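Local coordinates for serine--tRNA ligase, cytoplasmic (PDB 3QO7), which attaches serine to tRNA(Ser) in two steps, first activating the amino acid with ATP as Ser-AMP and then transferring it to the acceptor end of the tRNA, at residues K300-V305 with N402-A407; C277-A282 with H296-I301. All coordinates share one frame; numbering follows the deposited sequence.

Interaction 1 of 2, residues K300-V305 with N402-A407; sequences KIEQFV and NSTLSA. With ATP (adenosine-5'-triphosphate), chain B.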
# COMPACT_ATOMS: atom_id res chain seq x y z
N LYS A 300 6.99 -8.02 -2.96
CA LYS A 300 7.30 -9.43 -2.96
C LYS A 300 6.63 -10.11 -4.15
O LYS A 300 5.44 -9.96 -4.36
CB LYS A 300 6.85 -10.05 -1.63
CG LYS A 300 7.32 -11.47 -1.36
CD LYS A 300 6.62 -12.06 -0.11
CE LYS A 300 7.41 -11.79 1.17
NZ LYS A 300 6.88 -12.60 2.33
N ILE A 301 7.43 -10.80 -4.96
CA ILE A 301 6.90 -11.81 -5.87
C ILE A 301 6.82 -13.13 -5.11
O ILE A 301 7.83 -13.65 -4.63
CB ILE A 301 7.77 -12.01 -7.09
CG1 ILE A 301 7.96 -10.69 -7.83
CG2 ILE A 301 7.16 -13.10 -8.01
CD1 ILE A 301 6.66 -10.09 -8.26
N GLU A 302 5.61 -13.67 -5.01
CA GLU A 302 5.35 -14.84 -4.20
C GLU A 302 4.87 -16.03 -5.06
O GLU A 302 4.05 -15.85 -5.93
CB GLU A 302 4.27 -14.46 -3.19
CG GLU A 302 3.91 -15.57 -2.25
CD GLU A 302 4.87 -15.71 -1.09
OE1 GLU A 302 5.88 -14.95 -1.05
OE2 GLU A 302 4.61 -16.57 -0.22
N GLN A 303 5.39 -17.23 -4.85
CA GLN A 303 4.81 -18.42 -5.50
C GLN A 303 3.64 -18.93 -4.65
O GLN A 303 3.82 -19.16 -3.44
CB GLN A 303 5.80 -19.57 -5.61
CG GLN A 303 7.13 -19.29 -6.26
CD GLN A 303 8.01 -20.55 -6.28
OE1 GLN A 303 7.58 -21.60 -6.74
NE2 GLN A 303 9.22 -20.44 -5.75
N PHE A 304 2.48 -19.12 -5.27
CA PHE A 304 1.39 -19.79 -4.57
C PHE A 304 0.78 -20.90 -5.42
O PHE A 304 0.43 -20.70 -6.59
CB PHE A 304 0.30 -18.81 -4.12
CG PHE A 304 -0.70 -19.43 -3.20
CD1 PHE A 304 -0.48 -19.44 -1.82
CD2 PHE A 304 -1.83 -20.06 -3.70
CE1 PHE A 304 -1.38 -20.04 -0.95
CE2 PHE A 304 -2.75 -20.66 -2.84
CZ PHE A 304 -2.52 -20.66 -1.45
N VAL A 305 0.64 -22.07 -4.82
CA VAL A 305 0.24 -23.24 -5.58
C VAL A 305 -0.79 -24.07 -4.85
O VAL A 305 -0.73 -24.28 -3.62
CB VAL A 305 1.44 -24.14 -5.93
CG1 VAL A 305 0.96 -25.35 -6.78
CG2 VAL A 305 2.50 -23.33 -6.66
N ASN A 402 3.25 -22.24 -0.38
CA ASN A 402 3.65 -20.88 -0.71
C ASN A 402 5.16 -20.77 -0.55
O ASN A 402 5.72 -21.35 0.36
CB ASN A 402 2.96 -19.89 0.23
CG ASN A 402 3.48 -19.99 1.66
OD1 ASN A 402 2.89 -20.68 2.48
ND2 ASN A 402 4.62 -19.32 1.94
N SER A 403 5.81 -20.04 -1.45
CA SER A 403 7.26 -19.84 -1.38
C SER A 403 7.62 -18.48 -1.95
O SER A 403 7.30 -18.18 -3.08
CB SER A 403 7.98 -20.92 -2.17
OG SER A 403 9.39 -20.71 -2.19
N THR A 404 8.31 -17.65 -1.18
CA THR A 404 8.76 -16.37 -1.74
C THR A 404 9.54 -16.63 -3.03
O THR A 404 10.36 -17.56 -3.08
CB THR A 404 9.68 -15.60 -0.76
OG1 THR A 404 9.02 -15.43 0.51
CG2 THR A 404 10.04 -14.24 -1.34
N LEU A 405 9.30 -15.86 -4.10
CA LEU A 405 10.30 -15.90 -5.16
C LEU A 405 11.32 -14.85 -4.83
O LEU A 405 12.50 -15.13 -4.81
CB LEU A 405 9.77 -15.69 -6.58
CG LEU A 405 10.91 -15.89 -7.61
CD1 LEU A 405 11.23 -17.37 -7.96
CD2 LEU A 405 10.65 -15.12 -8.88
N SER A 406 10.86 -13.64 -4.53
CA SER A 406 11.80 -12.57 -4.22
C SER A 406 11.13 -11.48 -3.43
O SER A 406 10.14 -10.92 -3.88
CB SER A 406 12.36 -11.95 -5.51
OG SER A 406 13.18 -10.83 -5.21
N ALA A 407 11.66 -11.19 -2.26
CA ALA A 407 11.34 -9.95 -1.57
C ALA A 407 12.33 -8.97 -2.18
O ALA A 407 13.54 -9.06 -1.95
CB ALA A 407 11.57 -10.12 -0.08
PG ATP B . 11.09 -16.14 8.79
O1G ATP B . 10.20 -16.57 9.94
O2G ATP B . 11.12 -14.64 8.57
O3G ATP B . 12.44 -16.80 8.79
PB ATP B . 8.81 -16.50 7.19
O1B ATP B . 8.22 -15.70 8.33
O2B ATP B . 8.17 -17.79 6.75
O3B ATP B . 10.38 -16.72 7.45
PA ATP B . 8.08 -14.24 5.68
O1A ATP B . 7.90 -13.56 7.03
O2A ATP B . 6.89 -14.59 4.81
O3A ATP B . 8.91 -15.60 5.87
O5' ATP B . 9.27 -13.56 4.84
C5' ATP B . 9.84 -14.33 3.78
C4' ATP B . 10.70 -13.41 2.95
O4' ATP B . 10.16 -12.08 2.99
C3' ATP B . 12.05 -13.34 3.59
O3' ATP B . 12.90 -14.28 2.94
C2' ATP B . 12.48 -11.90 3.40
O2' ATP B . 13.28 -11.81 2.22
C1' ATP B . 11.20 -11.11 3.18
N9 ATP B . 10.91 -10.23 4.36
C8 ATP B . 10.31 -10.63 5.50
N7 ATP B . 10.19 -9.60 6.38
C5 ATP B . 10.72 -8.50 5.80
C6 ATP B . 10.91 -7.08 6.19
N6 ATP B . 10.49 -6.64 7.40
N1 ATP B . 11.50 -6.25 5.30
C2 ATP B . 11.91 -6.68 4.10
N3 ATP B . 11.76 -7.96 3.69
C4 ATP B . 11.19 -8.91 4.47
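Gln-303 lies opposite Ser-403, exchanging two backbone bonds with it, where strands 300-305 and 402-404 run antiparallel (158°), their axes 4.6 Å apart at closest. The chain then turns a corner at Leu-405, and Ser-406 pairs with Ile-301 beyond it. This is a classic beta bulge: Ile-301 O accepts from both Leu-405 N (2.7 Å) and Ser-406 N (3.0 Å). The extra residue shifts the register by one, so Glu-302 faces Thr-404 while Lys-300 faces Ala-407, the N-cap residue of helix 408-419. Such a strand-then-helix pattern is that of class II motif 3, within the antiparallel sheet that carries the active site.

Lys-300, Glu-302, Thr-404 and Asn-402 share the substrate side of the sheet. Glu-302 and Thr-404 probably bind serine, as in related synthetases. With CG anti to the backbone N (chi1 -179°) and a bend at chi2, the Glu-302 carboxylate swings toward the neighbouring strand: OE1 lies beside Thr-404, while OE2 takes a weak bond from Asn-402 ND2 (3.5 Å), whose amide plane is nearly parallel to the carboxylate. Lys-300 crosses Thr-404 at about a right angle, CG against the methyl CG2 (3.9 Å). Its long chain carries Lys-300 NZ, a cation suited to a phosphate, to 3.2 Å from ATP O2A. Ala-407 is small enough to let the ribose sit against its CB.

On the reverse side Ile-301 CG2 lies alongside Leu-405 CB (3.9 Å), two branched apolar side chains pointing the same way, and the buried amide of Gln-303 donates from NE2 to Met-319 O of helix 312-329.

Interaction 2 of 2, residues C277-A282 with H296-I301; sequences CFRREA and HAFEKI. With ATP (adenosine-5'-triphosphate), chain B.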
# COMPACT_ATOMS: atom_id res chain seq x y z
N CYS A 277 3.80 -5.30 0.73
CA CYS A 277 3.63 -6.08 1.94
C CYS A 277 3.95 -5.12 3.04
O CYS A 277 4.85 -4.30 2.89
CB CYS A 277 4.63 -7.24 2.00
SG CYS A 277 4.57 -8.35 0.58
N PHE A 278 3.21 -5.23 4.15
CA PHE A 278 3.32 -4.27 5.24
C PHE A 278 3.47 -5.01 6.54
O PHE A 278 2.71 -5.93 6.85
CB PHE A 278 2.12 -3.30 5.24
CG PHE A 278 1.97 -2.54 3.95
CD1 PHE A 278 2.55 -1.29 3.79
CD2 PHE A 278 1.32 -3.12 2.86
CE1 PHE A 278 2.45 -0.61 2.57
CE2 PHE A 278 1.24 -2.46 1.65
CZ PHE A 278 1.80 -1.19 1.50
N ARG A 279 4.50 -4.62 7.29
CA ARG A 279 4.78 -5.28 8.56
C ARG A 279 5.02 -4.30 9.68
O ARG A 279 5.91 -3.46 9.59
CB ARG A 279 5.97 -6.21 8.38
CG ARG A 279 5.70 -7.31 7.38
CD ARG A 279 6.43 -8.60 7.74
NE ARG A 279 6.28 -9.60 6.69
CZ ARG A 279 7.05 -10.67 6.57
NH1 ARG A 279 8.03 -10.89 7.45
NH2 ARG A 279 6.84 -11.53 5.57
N ARG A 280 4.22 -4.39 10.74
CA ARG A 280 4.41 -3.51 11.91
C ARG A 280 5.74 -3.73 12.58
O ARG A 280 6.30 -2.80 13.15
CB ARG A 280 3.31 -3.70 12.95
CG ARG A 280 1.93 -3.40 12.45
CD ARG A 280 0.96 -3.28 13.59
NE ARG A 280 1.55 -2.48 14.65
CZ ARG A 280 1.42 -2.76 15.93
NH1 ARG A 280 0.69 -3.82 16.29
NH2 ARG A 280 2.01 -2.00 16.85
N GLU A 281 6.25 -4.96 12.51
CA GLU A 281 7.52 -5.33 13.13
C GLU A 281 8.69 -5.28 12.15
O GLU A 281 8.76 -6.03 11.18
CB GLU A 281 7.43 -6.72 13.73
CG GLU A 281 6.58 -6.81 14.97
CD GLU A 281 7.15 -5.99 16.11
OE1 GLU A 281 8.01 -6.54 16.86
OE2 GLU A 281 6.75 -4.81 16.26
N ALA A 282 9.63 -4.39 12.44
CA ALA A 282 10.85 -4.30 11.65
C ALA A 282 12.01 -3.72 12.48
O ALA A 282 12.73 -2.83 12.03
CB ALA A 282 10.59 -3.47 10.40
N HIS A 296 9.29 -1.66 6.91
CA HIS A 296 7.83 -1.86 7.15
C HIS A 296 6.98 -2.09 5.90
O HIS A 296 5.88 -2.63 5.98
CB HIS A 296 7.24 -0.70 7.93
CG HIS A 296 7.80 -0.56 9.31
ND1 HIS A 296 7.52 -1.44 10.33
CD2 HIS A 296 8.66 0.35 9.82
CE1 HIS A 296 8.16 -1.07 11.41
NE2 HIS A 296 8.86 0.01 11.14
N ALA A 297 7.51 -1.67 4.75
CA ALA A 297 6.83 -1.82 3.47
C ALA A 297 7.83 -2.25 2.39
O ALA A 297 8.99 -1.77 2.34
CB ALA A 297 6.19 -0.52 3.09
N PHE A 298 7.40 -3.16 1.54
CA PHE A 298 8.30 -3.68 0.50
C PHE A 298 7.51 -4.53 -0.49
O PHE A 298 6.34 -4.86 -0.24
CB PHE A 298 9.44 -4.51 1.11
CG PHE A 298 8.95 -5.68 1.95
CD1 PHE A 298 8.71 -6.93 1.35
CD2 PHE A 298 8.68 -5.53 3.30
CE1 PHE A 298 8.24 -8.02 2.10
CE2 PHE A 298 8.19 -6.60 4.05
CZ PHE A 298 7.98 -7.85 3.45
N GLU A 299 8.14 -4.88 -1.60
CA GLU A 299 7.44 -5.67 -2.60
C GLU A 299 7.90 -7.12 -2.60
O GLU A 299 9.06 -7.43 -2.26
CB GLU A 299 7.57 -5.04 -3.98
CG GLU A 299 6.81 -3.71 -4.10
CD GLU A 299 7.48 -2.61 -3.30
OE1 GLU A 299 8.69 -2.36 -3.59
OE2 GLU A 299 6.82 -2.04 -2.37
N LYS A 300 6.99 -8.02 -2.96
CA LYS A 300 7.30 -9.43 -2.96
C LYS A 300 6.63 -10.11 -4.15
O LYS A 300 5.44 -9.96 -4.36
CB LYS A 300 6.85 -10.05 -1.63
CG LYS A 300 7.32 -11.47 -1.36
CD LYS A 300 6.62 -12.06 -0.11
CE LYS A 300 7.41 -11.79 1.17
NZ LYS A 300 6.88 -12.60 2.33
N ILE A 301 7.43 -10.80 -4.96
CA ILE A 301 6.90 -11.81 -5.87
C ILE A 301 6.82 -13.13 -5.11
O ILE A 301 7.83 -13.65 -4.63
CB ILE A 301 7.77 -12.01 -7.09
CG1 ILE A 301 7.96 -10.69 -7.83
CG2 ILE A 301 7.16 -13.10 -8.01
CD1 ILE A 301 6.66 -10.09 -8.26
PG ATP B . 11.09 -16.14 8.79
O1G ATP B . 10.20 -16.57 9.94
O2G ATP B . 11.12 -14.64 8.57
O3G ATP B . 12.44 -16.80 8.79
PB ATP B . 8.81 -16.50 7.19
O1B ATP B . 8.22 -15.70 8.33
O2B ATP B . 8.17 -17.79 6.75
O3B ATP B . 10.38 -16.72 7.45
PA ATP B . 8.08 -14.24 5.68
O1A ATP B . 7.90 -13.56 7.03
O2A ATP B . 6.89 -14.59 4.81
O3A ATP B . 8.91 -15.60 5.87
O5' ATP B . 9.27 -13.56 4.84
C5' ATP B . 9.84 -14.33 3.78
C4' ATP B . 10.70 -13.41 2.95
O4' ATP B . 10.16 -12.08 2.99
C3' ATP B . 12.05 -13.34 3.59
O3' ATP B . 12.90 -14.28 2.94
C2' ATP B . 12.48 -11.90 3.40
O2' ATP B . 13.28 -11.81 2.22
C1' ATP B . 11.20 -11.11 3.18
N9 ATP B . 10.91 -10.23 4.36
C8 ATP B . 10.31 -10.63 5.50
N7 ATP B . 10.19 -9.60 6.38
C5 ATP B . 10.72 -8.50 5.80
C6 ATP B . 10.91 -7.08 6.19
N6 ATP B . 10.49 -6.64 7.40
N1 ATP B . 11.50 -6.25 5.30
C2 ATP B . 11.91 -6.68 4.10
N3 ATP B . 11.76 -7.96 3.69
C4 ATP B . 11.19 -8.91 4.47
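The Phe-298 ring lies between Cys-277 and the adenine of ATP. Cys-277 CB sits over one face, offset toward the rim and 3.9 Å from the ring centroid in a CH-pi contact, while Cys-277 SG rests against Lys-300 CB (3.6 Å). The adenine covers the opposite face, with N3 above the ring centre. A flat aromatic side chain suits a flat base, and the slim cysteine behind it lets the ring lie close to the strand. Phe-298 CG stands between its backbone N and carbonyl carbon (chi1 58°), a rotation that lays the ring across toward Cys-277.

Arg-279 NE is at the edge of this ring, whereas Phe-298 CZ and adenine N7 lie over a face of the guanidinium, the two side-chain planes 71° apart. Arg-279 NH1 makes a weak hydrogen bond to ATP O1A (2.7 Å); its exact geometry is doubtful, because the guanidinium is modelled too close to the alpha-phosphate. Lys-300 NZ comes to the guanidinium edge, both cations gathering at that phosphate. This is the antiparallel motif 2 of class II synthetases, in which an arginine and a phenylalanine hold the phosphate and base of ATP. Arg-279 meets ATP here, and Arg-280 and Glu-281 probably take part in ATP binding, as in relatives.

His-296 meets the chain where strand 269-278 gives way to loop. Its ND1 donates in the ring plane to Arg-279 O (2.7 Å), and its O accepts from Arg-279 N, so two bonds clasp the arginine backbone, while NE2 bonds to His-175. Ala-282 CB lies over one face of the imidazole, less certainly since Ala-282 is poorly ordered. Arg-280 CB points away from segment 296-301, and its NE forms a salt bridge with Asp-236 of the second subunit.

Interactions 1 and 2 are centred about 13 Å apart on one antiparallel sheet of the class II core and share strand 297-307, with Lys-300 and Ile-301 common to both. In sequence, strand 269-278 comes first, 297-307 follows after a connecting loop, and 399-407 joins much later, yet in the sheet they are neighbours, with 297-307 in the middle. Both contacts reach the same ATP: residues 277-282 with 296-301 supply the adenine and alpha-phosphate side, while 300-305 with 402-407 continue past the ribose to the probable serine site. Strand 297-307, between the other two, thus probably sets nucleotide and serine side by side for activation.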